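Local atomic coordinates of ribonucleoside-diphosphate reductase subunit beta (Streptococcus sanguinis, PDB entry 4N83), a protein that forms the dimetal-binding small subunit of a class Ib ribonucleotide reductase, which probably converts ribonucleotides into deoxyribonucleotides for DNA synthesis. Residues 64-73 with 130-141; 218-226 with 261-270. All coordinates share one frame; numbering follows the deposited sequence.

In the fold
Both contacts belong to the helical bundle of the ribonucleotide reductase small subunit, and they differ in depth. Contact 1 is buried, pairs helix 49-78 with helix 128-143, and contains one of the manganese ligands; the second subunit also reaches it. Contact 2 lies farther from the centre of the chain, is only partly buried, and joins helix 211-240 to the end of helix 246-263 and the chain that follows. The two meet where Ile-136 and Ile-140 of helix 128-143 pack on Trp-220 and Leu-224 of helix 211-240. Contact 1 adds polar groups and a metal ligand to its leucine packing, whereas contact 2 relies on methionine, leucine and tyrosine packing.

Contact 1 (64-73 with 130-141); sequences LLDTLQSESG and LQKKAEIINEIY. With MN (manganese (II) ion), chain J.
Leu-64 starts the packing by laying CD2 against CB of Leu-130, 3.7 Å away, in the ferritin-like helical bundle that carries the metal centre. Segments 64-73 and 130-141 run nearly parallel, at a crossing angle of -15°, their axes approaching to 10.8 Å. The same methyl also lies near the bent side chain of Gln-131, whose amide is hydrogen-bonded to backbone atoms of Tyr-4 and Tyr-5 of the second subunit. The next residue, Leu-65, sends CD1 across the aliphatic part of Lys-133, 4.1 Å from CE, and sets CD2 near the methyl of Ala-134; the lysine itself continues to a cation-pi contact with Tyr-235. Asp-66 takes no part in the packing and binds manganese through OD1 at 2.1 Å, in a site completed by Glu-97, His-100, Glu-157 and Glu-191. Its second oxygen is hydrogen-bonded to Tyr-104, the predicted active-site tyrosine. Leu-68 fills the middle of the interface: with CG anti to the backbone N (chi1 175°), its two methyls diverge, CD2 meeting CG2 of Ile-137 at 4.0 Å and CD1 lying on CB of Asn-138. Gln-69, bent at chi2, brings its amide to the hydroxyl end of Tyr-141, the amide and ring planes only 22° apart. The same glutamine side chain lies close to the metal ligands Glu-97 and Glu-157. Ser-72 places OG 3.3 Å from Asn-138 OD1. The helix widens into a pi-type turn at 69-73, with Gly-73 N bonded to Leu-68 O. There Gly-73 presents CA over one face of the Tyr-141 ring, a CH-pi contact with CA 3.9 Å from the ring centroid, while Ile-137 O lies over the opposite face.

Contact 2 (218-226 with 261-270); sequences KEWMYDLLY and LMNLGQDPLF
Met-221 reaches straight across to the end of helix 246-263, its chain extended beyond CG and its first torsion (chi1 -177°) setting CG opposite the backbone N. The terminal methyl CE fits among three side chains: it is 3.6 Å from Leu-264 CD1, where the two side chains lie alongside, pointing opposite ways, 3.7 Å from Leu-261 CD2, and close to Gln-266 CG. Leu-261 CD2 is shared more widely. Tyr-222 lies at about a right angle to this leucine, with CE1 and OH both near the methyl, OH at 3.6 Å, and Leu-225 also crosses it squarely, CD1 to CD2. The Tyr-222 ring stands almost perpendicular to the Gln-266 amide, their planes 83° apart. Lys-218 crosses the same amide on a slant, its CE 3.7 Å from Gln-266 NE2, a contact made by the aliphatic part of the lysine, without a hydrogen bond.

Further along, Leu-269 divides its methyls between two tyrosines: CD1 meets Tyr-222 CE1 at 3.8 Å and CD2 approaches Tyr-226 OH. Leu-225 CD2 comes in at the edge of the Phe-270 ring. The chain reversal behind this packing is a Schellman motif: Gly-265, at positive phi, ends helix 246-263, Gln-266 N bonds back to Leu-261 O, and the departing chain turns to run beside helix 211-240.

Contact 1 (64-73 with 130-141)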
loop_
_atom_site.group_PDB
_atom_site.type_symbol
_atom_site.label_atom_id
_atom_site.label_comp_id
_atom_site.label_asym_id
_atom_site.label_seq_id
_atom_site.Cartn_x
_atom_site.Cartn_y
_atom_site.Cartn_z
ATOM N N LEU A 64 18.302 -1.367 1.987
ATOM C CA LEU A 64 18.067 -1.774 3.372
ATOM C C LEU A 64 17.047 -0.863 4.055
ATOM O O LEU A 64 16.212 -1.329 4.832
ATOM C CB LEU A 64 19.384 -1.755 4.158
ATOM C CG LEU A 64 19.379 -2.380 5.555
ATOM C CD1 LEU A 64 19.302 -3.898 5.470
ATOM C CD2 LEU A 64 20.615 -1.952 6.329
ATOM N N LEU A 65 17.117 0.432 3.753
ATOM C CA LEU A 65 16.268 1.432 4.399
ATOM C C LEU A 65 14.900 1.606 3.729
ATOM O O LEU A 65 13.949 2.040 4.380
ATOM C CB LEU A 65 16.995 2.774 4.460
ATOM C CG LEU A 65 18.341 2.759 5.192
ATOM C CD1 LEU A 65 19.096 4.057 4.946
ATOM C CD2 LEU A 65 18.151 2.517 6.683
ATOM N N ASP A 66 14.801 1.288 2.438
ATOM C CA ASP A 66 13.495 1.228 1.765
ATOM C C ASP A 66 12.750 -0.059 2.134
ATOM O O ASP A 66 11.520 -0.104 2.073
ATOM C CB ASP A 66 13.638 1.351 0.239
ATOM C CG ASP A 66 13.538 2.792 -0.249
ATOM O OD1 ASP A 66 12.535 3.467 0.067
ATOM O OD2 ASP A 66 14.454 3.246 -0.965
ATOM N N THR A 67 13.499 -1.099 2.503
ATOM C CA THR A 67 12.918 -2.326 3.056
ATOM C C THR A 67 12.428 -2.070 4.479
ATOM O O THR A 67 11.355 -2.532 4.868
ATOM C CB THR A 67 13.943 -3.479 3.089
ATOM O OG1 THR A 67 14.560 -3.612 1.804
ATOM C CG2 THR A 67 13.269 -4.796 3.466
ATOM N N LEU A 68 13.234 -1.341 5.249
ATOM C CA LEU A 68 12.880 -0.946 6.614
ATOM C C LEU A 68 11.565 -0.171 6.659
ATOM O O LEU A 68 10.742 -0.388 7.549
ATOM C CB LEU A 68 14.002 -0.092 7.217
ATOM C CG LEU A 68 13.775 0.511 8.606
ATOM C CD1 LEU A 68 13.635 -0.582 9.653
ATOM C CD2 LEU A 68 14.913 1.454 8.961
ATOM N N GLN A 69 11.380 0.730 5.696
ATOM C CA GLN A 69 10.192 1.582 5.645
ATOM C C GLN A 69 8.934 0.820 5.223
ATOM O O GLN A 69 7.874 0.988 5.830
ATOM C CB GLN A 69 10.421 2.771 4.703
ATOM C CG GLN A 69 11.379 3.824 5.243
ATOM C CD GLN A 69 10.764 4.680 6.335
ATOM O OE1 GLN A 69 10.330 5.805 6.088
ATOM N NE2 GLN A 69 10.720 4.148 7.550
ATOM N N SER A 70 9.053 -0.012 4.191
ATOM C CA SER A 70 7.899 -0.733 3.644
ATOM C C SER A 70 7.292 -1.740 4.626
ATOM O O SER A 70 6.071 -1.876 4.708
ATOM C CB SER A 70 8.276 -1.449 2.341
ATOM O OG SER A 70 9.236 -2.471 2.557
ATOM N N GLU A 71 8.147 -2.435 5.371
ATOM C CA GLU A 71 7.704 -3.525 6.240
ATOM C C GLU A 71 7.215 -3.028 7.605
ATOM O O GLU A 71 6.084 -3.323 8.001
ATOM C CB GLU A 71 8.829 -4.556 6.402
ATOM C CG GLU A 71 9.249 -5.207 5.086
ATOM C CD GLU A 71 10.411 -6.177 5.229
ATOM O OE1 GLU A 71 10.935 -6.339 6.351
ATOM O OE2 GLU A 71 10.807 -6.780 4.207
ATOM N N SER A 72 8.059 -2.272 8.310
ATOM C CA SER A 72 7.759 -1.823 9.680
ATOM C C SER A 72 7.609 -0.307 9.847
ATOM O O SER A 72 6.925 0.146 10.764
ATOM C CB SER A 72 8.842 -2.323 10.645
ATOM O OG SER A 72 10.059 -1.619 10.467
ATOM N N GLY A 73 8.254 0.468 8.976
ATOM C CA GLY A 73 8.295 1.927 9.114
ATOM C C GLY A 73 6.941 2.610 9.015
ATOM O O GLY A 73 6.544 3.345 9.922
ATOM N N LEU A 130 25.301 0.709 8.598
ATOM C CA LEU A 130 23.905 0.575 8.159
ATOM C C LEU A 130 23.043 -0.191 9.162
ATOM O O LEU A 130 21.906 0.200 9.433
ATOM C CB LEU A 130 23.831 -0.121 6.795
ATOM C CG LEU A 130 24.525 0.558 5.609
ATOM C CD1 LEU A 130 24.609 -0.397 4.428
ATOM C CD2 LEU A 130 23.806 1.840 5.218
ATOM N N GLN A 131 23.584 -1.284 9.699
ATOM C CA GLN A 131 22.873 -2.101 10.688
ATOM C C GLN A 131 22.613 -1.331 11.979
ATOM O O GLN A 131 21.543 -1.458 12.574
ATOM C CB GLN A 131 23.656 -3.382 11.002
ATOM C CG GLN A 131 23.713 -4.378 9.853
ATOM C CD GLN A 131 22.361 -5.001 9.544
ATOM O OE1 GLN A 131 21.566 -5.264 10.447
ATOM N NE2 GLN A 131 22.097 -5.243 8.265
ATOM N N LYS A 132 23.593 -0.538 12.407
ATOM C CA LYS A 132 23.440 0.306 13.594
ATOM C C LYS A 132 22.515 1.483 13.276
ATOM O O LYS A 132 21.696 1.878 14.106
ATOM C CB LYS A 132 24.809 0.800 14.083
ATOM C CG LYS A 132 24.901 1.040 15.586
ATOM C CD LYS A 132 24.421 2.426 15.985
ATOM C CE LYS A 132 24.545 2.648 17.484
ATOM N NZ LYS A 132 23.558 1.850 18.264
ATOM N N LYS A 133 22.645 2.025 12.065
ATOM C CA LYS A 133 21.790 3.118 11.594
ATOM C C LYS A 133 20.320 2.700 11.551
ATOM O O LYS A 133 19.445 3.450 11.985
ATOM C CB LYS A 133 22.250 3.587 10.209
ATOM C CG LYS A 133 21.494 4.785 9.655
ATOM C CD LYS A 133 22.256 5.457 8.519
ATOM C CE LYS A 133 22.423 4.537 7.319
ATOM N NZ LYS A 133 22.998 5.245 6.140
ATOM N N ALA A 134 20.060 1.502 11.032
ATOM C CA ALA A 134 18.703 0.951 10.986
ATOM C C ALA A 134 18.186 0.574 12.379
ATOM O O ALA A 134 16.983 0.647 12.636
ATOM C CB ALA A 134 18.655 -0.257 10.062
ATOM N N GLU A 135 19.096 0.172 13.268
ATOM C CA GLU A 135 18.739 -0.212 14.639
ATOM C C GLU A 135 18.219 0.979 15.444
ATOM O O GLU A 135 17.269 0.839 16.215
ATOM C CB GLU A 135 19.943 -0.830 15.359
ATOM C CG GLU A 135 19.604 -1.521 16.675
ATOM C CD GLU A 135 20.827 -1.817 17.526
ATOM O OE1 GLU A 135 21.953 -1.840 16.983
ATOM O OE2 GLU A 135 20.660 -2.030 18.745
ATOM N N ILE A 136 18.846 2.140 15.268
ATOM C CA ILE A 136 18.415 3.365 15.944
ATOM C C ILE A 136 17.018 3.778 15.477
ATOM O O ILE A 136 16.193 4.211 16.281
ATOM C CB ILE A 136 19.407 4.529 15.707
ATOM C CG1 ILE A 136 20.752 4.230 16.376
ATOM C CG2 ILE A 136 18.846 5.842 16.247
ATOM C CD1 ILE A 136 21.894 5.095 15.884
ATOM N N ILE A 137 16.758 3.628 14.180
ATOM C CA ILE A 137 15.491 4.057 13.587
ATOM C C ILE A 137 14.345 3.091 13.906
ATOM O O ILE A 137 13.258 3.531 14.277
ATOM C CB ILE A 137 15.621 4.239 12.054
ATOM C CG1 ILE A 137 16.647 5.333 11.718
ATOM C CG2 ILE A 137 14.274 4.574 11.425
ATOM C CD1 ILE A 137 16.247 6.739 12.128
ATOM N N ASN A 138 14.583 1.789 13.759
ATOM C CA ASN A 138 13.535 0.789 14.006
ATOM C C ASN A 138 13.149 0.696 15.482
ATOM O O ASN A 138 11.989 0.437 15.809
ATOM C CB ASN A 138 13.960 -0.593 13.497
ATOM C CG ASN A 138 12.801 -1.579 13.430
ATOM O OD1 ASN A 138 11.636 -1.190 13.333
ATOM N ND2 ASN A 138 13.120 -2.866 13.477
ATOM N N GLU A 139 14.125 0.903 16.366
ATOM C CA GLU A 139 13.874 0.956 17.809
ATOM C C GLU A 139 12.894 2.081 18.146
ATOM O O GLU A 139 12.062 1.937 19.044
ATOM C CB GLU A 139 15.194 1.139 18.575
ATOM C CG GLU A 139 15.060 1.194 20.094
ATOM C CD GLU A 139 14.769 2.588 20.632
ATOM O OE1 GLU A 139 15.323 3.576 20.098
ATOM O OE2 GLU A 139 13.987 2.696 21.600
ATOM N N ILE A 140 12.995 3.193 17.418
ATOM C CA ILE A 140 12.064 4.309 17.572
ATOM C C ILE A 140 10.670 3.914 17.077
ATOM O O ILE A 140 9.672 4.235 17.722
ATOM C CB ILE A 140 12.558 5.575 16.835
ATOM C CG1 ILE A 140 13.861 6.084 17.463
ATOM C CG2 ILE A 140 11.505 6.676 16.880
ATOM C CD1 ILE A 140 14.686 6.954 16.540
ATOM N N TYR A 141 10.603 3.215 15.943
ATOM C CA TYR A 141 9.318 2.756 15.403
ATOM C C TYR A 141 8.635 1.757 16.337
ATOM O O TYR A 141 7.417 1.809 16.521
ATOM C CB TYR A 141 9.479 2.126 14.009
ATOM C CG TYR A 141 9.879 3.083 12.896
ATOM C CD1 TYR A 141 9.349 4.374 12.818
ATOM C CD2 TYR A 141 10.765 2.682 11.899
ATOM C CE1 TYR A 141 9.713 5.237 11.797
ATOM C CE2 TYR A 141 11.128 3.539 10.873
ATOM C CZ TYR A 141 10.603 4.815 10.828
ATOM O OH TYR A 141 10.967 5.665 9.808
HETATM MN MN MN J . 11.620 5.366 0.316
#

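Contact 2 (218-226 with 261-270)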
loop_
_atom_site.group_PDB
_atom_site.type_symbol
_atom_site.label_atom_id
_atom_site.label_comp_id
_atom_site.label_asym_id
_atom_site.label_seq_id
_atom_site.Cartn_x
_atom_site.Cartn_y
_atom_site.Cartn_z
ATOM N N LYS A 218 12.151 18.779 21.098
ATOM C CA LYS A 218 13.194 19.466 20.330
ATOM C C LYS A 218 14.590 19.074 20.815
ATOM O O LYS A 218 15.519 18.974 20.016
ATOM C CB LYS A 218 13.017 20.987 20.408
ATOM C CG LYS A 218 11.843 21.514 19.595
ATOM C CD LYS A 218 11.547 22.977 19.894
ATOM C CE LYS A 218 12.636 23.899 19.369
ATOM N NZ LYS A 218 12.278 25.334 19.543
ATOM N N GLU A 219 14.727 18.847 22.121
ATOM C CA GLU A 219 15.981 18.355 22.693
ATOM C C GLU A 219 16.270 16.931 22.211
ATOM O O GLU A 219 17.400 16.616 21.837
ATOM C CB GLU A 219 15.932 18.397 24.224
ATOM C CG GLU A 219 17.281 18.187 24.899
ATOM C CD GLU A 219 17.201 18.223 26.415
ATOM O OE1 GLU A 219 16.086 18.353 26.962
ATOM O OE2 GLU A 219 18.262 18.120 27.064
ATOM N N TRP A 220 15.244 16.081 22.218
ATOM C CA TRP A 220 15.362 14.708 21.717
ATOM C C TRP A 220 15.548 14.676 20.195
ATOM O O TRP A 220 16.124 13.731 19.652
ATOM C CB TRP A 220 14.129 13.887 22.115
ATOM C CG TRP A 220 14.273 12.408 21.876
ATOM C CD1 TRP A 220 14.788 11.483 22.738
ATOM C CD2 TRP A 220 13.895 11.689 20.696
ATOM N NE1 TRP A 220 14.756 10.233 22.168
ATOM C CE2 TRP A 220 14.213 10.331 20.915
ATOM C CE3 TRP A 220 13.320 12.061 19.474
ATOM C CZ2 TRP A 220 13.973 9.344 19.957
ATOM C CZ3 TRP A 220 13.082 11.079 18.522
ATOM C CH2 TRP A 220 13.409 9.735 18.770
ATOM N N MET A 221 15.061 15.714 19.519
ATOM C CA MET A 221 15.152 15.822 18.065
ATOM C C MET A 221 16.587 16.070 17.596
ATOM O O MET A 221 17.118 15.308 16.786
ATOM C CB MET A 221 14.234 16.946 17.574
ATOM C CG MET A 221 14.177 17.116 16.066
ATOM S SD MET A 221 12.757 18.099 15.546
ATOM C CE MET A 221 13.196 18.420 13.841
ATOM N N TYR A 222 17.205 17.132 18.105
ATOM C CA TYR A 222 18.573 17.488 17.714
ATOM C C TYR A 222 19.609 16.490 18.238
ATOM O O TYR A 222 20.637 16.276 17.596
ATOM C CB TYR A 222 18.921 18.914 18.158
ATOM C CG TYR A 222 18.199 19.984 17.363
ATOM C CD1 TYR A 222 18.551 20.254 16.041
ATOM C CD2 TYR A 222 17.166 20.727 17.929
ATOM C CE1 TYR A 222 17.894 21.230 15.309
ATOM C CE2 TYR A 222 16.503 21.705 17.205
ATOM C CZ TYR A 222 16.871 21.954 15.897
ATOM O OH TYR A 222 16.213 22.924 15.178
ATOM N N ASP A 223 19.338 15.880 19.391
ATOM C CA ASP A 223 20.171 14.783 19.904
ATOM C C ASP A 223 20.207 13.619 18.914
ATOM O O ASP A 223 21.263 13.027 18.682
ATOM C CB ASP A 223 19.660 14.285 21.264
ATOM C CG ASP A 223 20.096 15.170 22.420
ATOM O OD1 ASP A 223 20.130 14.669 23.564
ATOM O OD2 ASP A 223 20.402 16.361 22.194
ATOM N N LEU A 224 19.051 13.299 18.339
ATOM C CA LEU A 224 18.950 12.262 17.312
ATOM C C LEU A 224 19.560 12.734 15.990
ATOM O O LEU A 224 20.092 11.927 15.226
ATOM C CB LEU A 224 17.486 11.862 17.098
ATOM C CG LEU A 224 17.228 10.582 16.296
ATOM C CD1 LEU A 224 17.596 9.347 17.105
ATOM C CD2 LEU A 224 15.774 10.511 15.853
ATOM N N LEU A 225 19.477 14.037 15.725
ATOM C CA LEU A 225 20.026 14.619 14.500
ATOM C C LEU A 225 21.550 14.494 14.463
ATOM O O LEU A 225 22.110 13.988 13.489
ATOM C CB LEU A 225 19.605 16.092 14.367
ATOM C CG LEU A 225 19.609 16.705 12.957
ATOM C CD1 LEU A 225 18.778 17.981 12.925
ATOM C CD2 LEU A 225 21.019 16.982 12.449
ATOM N N TYR A 226 22.211 14.946 15.527
ATOM C CA TYR A 226 23.678 14.916 15.601
ATOM C C TYR A 226 24.251 13.493 15.634
ATOM O O TYR A 226 25.320 13.246 15.075
ATOM C CB TYR A 226 24.183 15.714 16.813
ATOM C CG TYR A 226 24.260 17.210 16.581
ATOM C CD1 TYR A 226 25.294 17.765 15.830
ATOM C CD2 TYR A 226 23.306 18.073 17.118
ATOM C CE1 TYR A 226 25.373 19.132 15.617
ATOM C CE2 TYR A 226 23.376 19.440 16.910
ATOM C CZ TYR A 226 24.411 19.965 16.159
ATOM O OH TYR A 226 24.486 21.322 15.949
ATOM N N LEU A 261 14.335 19.392 8.622
ATOM C CA LEU A 261 13.924 20.338 9.660
ATOM C C LEU A 261 12.748 21.194 9.190
ATOM O O LEU A 261 11.789 21.403 9.936
ATOM C CB LEU A 261 15.095 21.249 10.056
ATOM C CG LEU A 261 16.166 20.631 10.960
ATOM C CD1 LEU A 261 17.513 21.319 10.777
ATOM C CD2 LEU A 261 15.729 20.685 12.417
ATOM N N MET A 262 12.829 21.677 7.953
ATOM C CA MET A 262 11.810 22.569 7.399
ATOM C C MET A 262 10.459 21.876 7.220
ATOM O O MET A 262 9.413 22.503 7.392
ATOM C CB MET A 262 12.281 23.152 6.064
ATOM C CG MET A 262 11.394 24.267 5.529
ATOM S SD MET A 262 12.291 25.458 4.515
ATOM C CE MET A 262 13.263 26.309 5.760
ATOM N N ASN A 263 10.483 20.589 6.876
ATOM C CA ASN A 263 9.254 19.799 6.777
ATOM C C ASN A 263 8.600 19.596 8.142
ATOM O O ASN A 263 7.377 19.664 8.261
ATOM C CB ASN A 263 9.526 18.436 6.130
ATOM C CG ASN A 263 9.897 18.540 4.661
ATOM O OD1 ASN A 263 10.682 17.740 4.156
ATOM N ND2 ASN A 263 9.330 19.520 3.965
ATOM N N LEU A 264 9.418 19.360 9.166
ATOM C CA LEU A 264 8.919 19.160 10.532
ATOM C C LEU A 264 8.549 20.473 11.237
ATOM O O LEU A 264 8.095 20.454 12.382
ATOM C CB LEU A 264 9.946 18.384 11.364
ATOM C CG LEU A 264 10.127 16.911 10.972
ATOM C CD1 LEU A 264 11.460 16.364 11.462
ATOM C CD2 LEU A 264 8.979 16.062 11.500
ATOM N N GLY A 265 8.743 21.603 10.559
ATOM C CA GLY A 265 8.349 22.907 11.087
ATOM C C GLY A 265 9.409 23.555 11.958
ATOM O O GLY A 265 9.095 24.398 12.800
ATOM N N GLN A 266 10.666 23.165 11.751
ATOM C CA GLN A 266 11.791 23.719 12.497
ATOM C C GLN A 266 12.700 24.526 11.577
ATOM O O GLN A 266 12.588 24.455 10.351
ATOM C CB GLN A 266 12.585 22.600 13.176
ATOM C CG GLN A 266 11.858 21.934 14.338
ATOM C CD GLN A 266 11.523 22.892 15.472
ATOM O OE1 GLN A 266 10.488 22.756 16.124
ATOM N NE2 GLN A 266 12.396 23.865 15.710
ATOM N N ASP A 267 13.604 25.286 12.186
ATOM C CA ASP A 267 14.466 26.211 11.456
ATOM C C ASP A 267 15.690 25.489 10.888
ATOM O O ASP A 267 16.134 24.488 11.453
ATOM C CB ASP A 267 14.902 27.349 12.383
ATOM C CG ASP A 267 13.722 28.101 12.976
ATOM O OD1 ASP A 267 12.859 28.563 12.201
ATOM O OD2 ASP A 267 13.655 28.228 14.216
ATOM N N PRO A 268 16.237 25.992 9.763
ATOM C CA PRO A 268 17.407 25.371 9.135
ATOM C C PRO A 268 18.677 25.550 9.968
ATOM O O PRO A 268 19.057 26.681 10.279
ATOM C CB PRO A 268 17.522 26.110 7.797
ATOM C CG PRO A 268 16.892 27.435 8.042
ATOM C CD PRO A 268 15.780 27.180 9.016
ATOM N N LEU A 269 19.325 24.439 10.310
ATOM C CA LEU A 269 20.444 24.447 11.254
ATOM C C LEU A 269 21.752 24.908 10.607
ATOM O O LEU A 269 22.381 25.856 11.079
ATOM C CB LEU A 269 20.622 23.053 11.869
ATOM C CG LEU A 269 21.450 22.953 13.153
ATOM C CD1 LEU A 269 20.732 23.620 14.317
ATOM C CD2 LEU A 269 21.749 21.497 13.477
ATOM N N PHE A 270 22.149 24.242 9.525
ATOM C CA PHE A 270 23.450 24.485 8.893
ATOM C C PHE A 270 23.417 25.672 7.926
ATOM O O PHE A 270 22.354 26.033 7.422
ATOM C CB PHE A 270 23.917 23.227 8.156
ATOM C CG PHE A 270 24.110 22.038 9.054
ATOM C CD1 PHE A 270 23.074 21.140 9.272
ATOM C CD2 PHE A 270 25.327 21.821 9.688
ATOM C CE1 PHE A 270 23.248 20.045 10.102
ATOM C CE2 PHE A 270 25.507 20.728 10.519
ATOM C CZ PHE A 270 24.467 19.838 10.726
#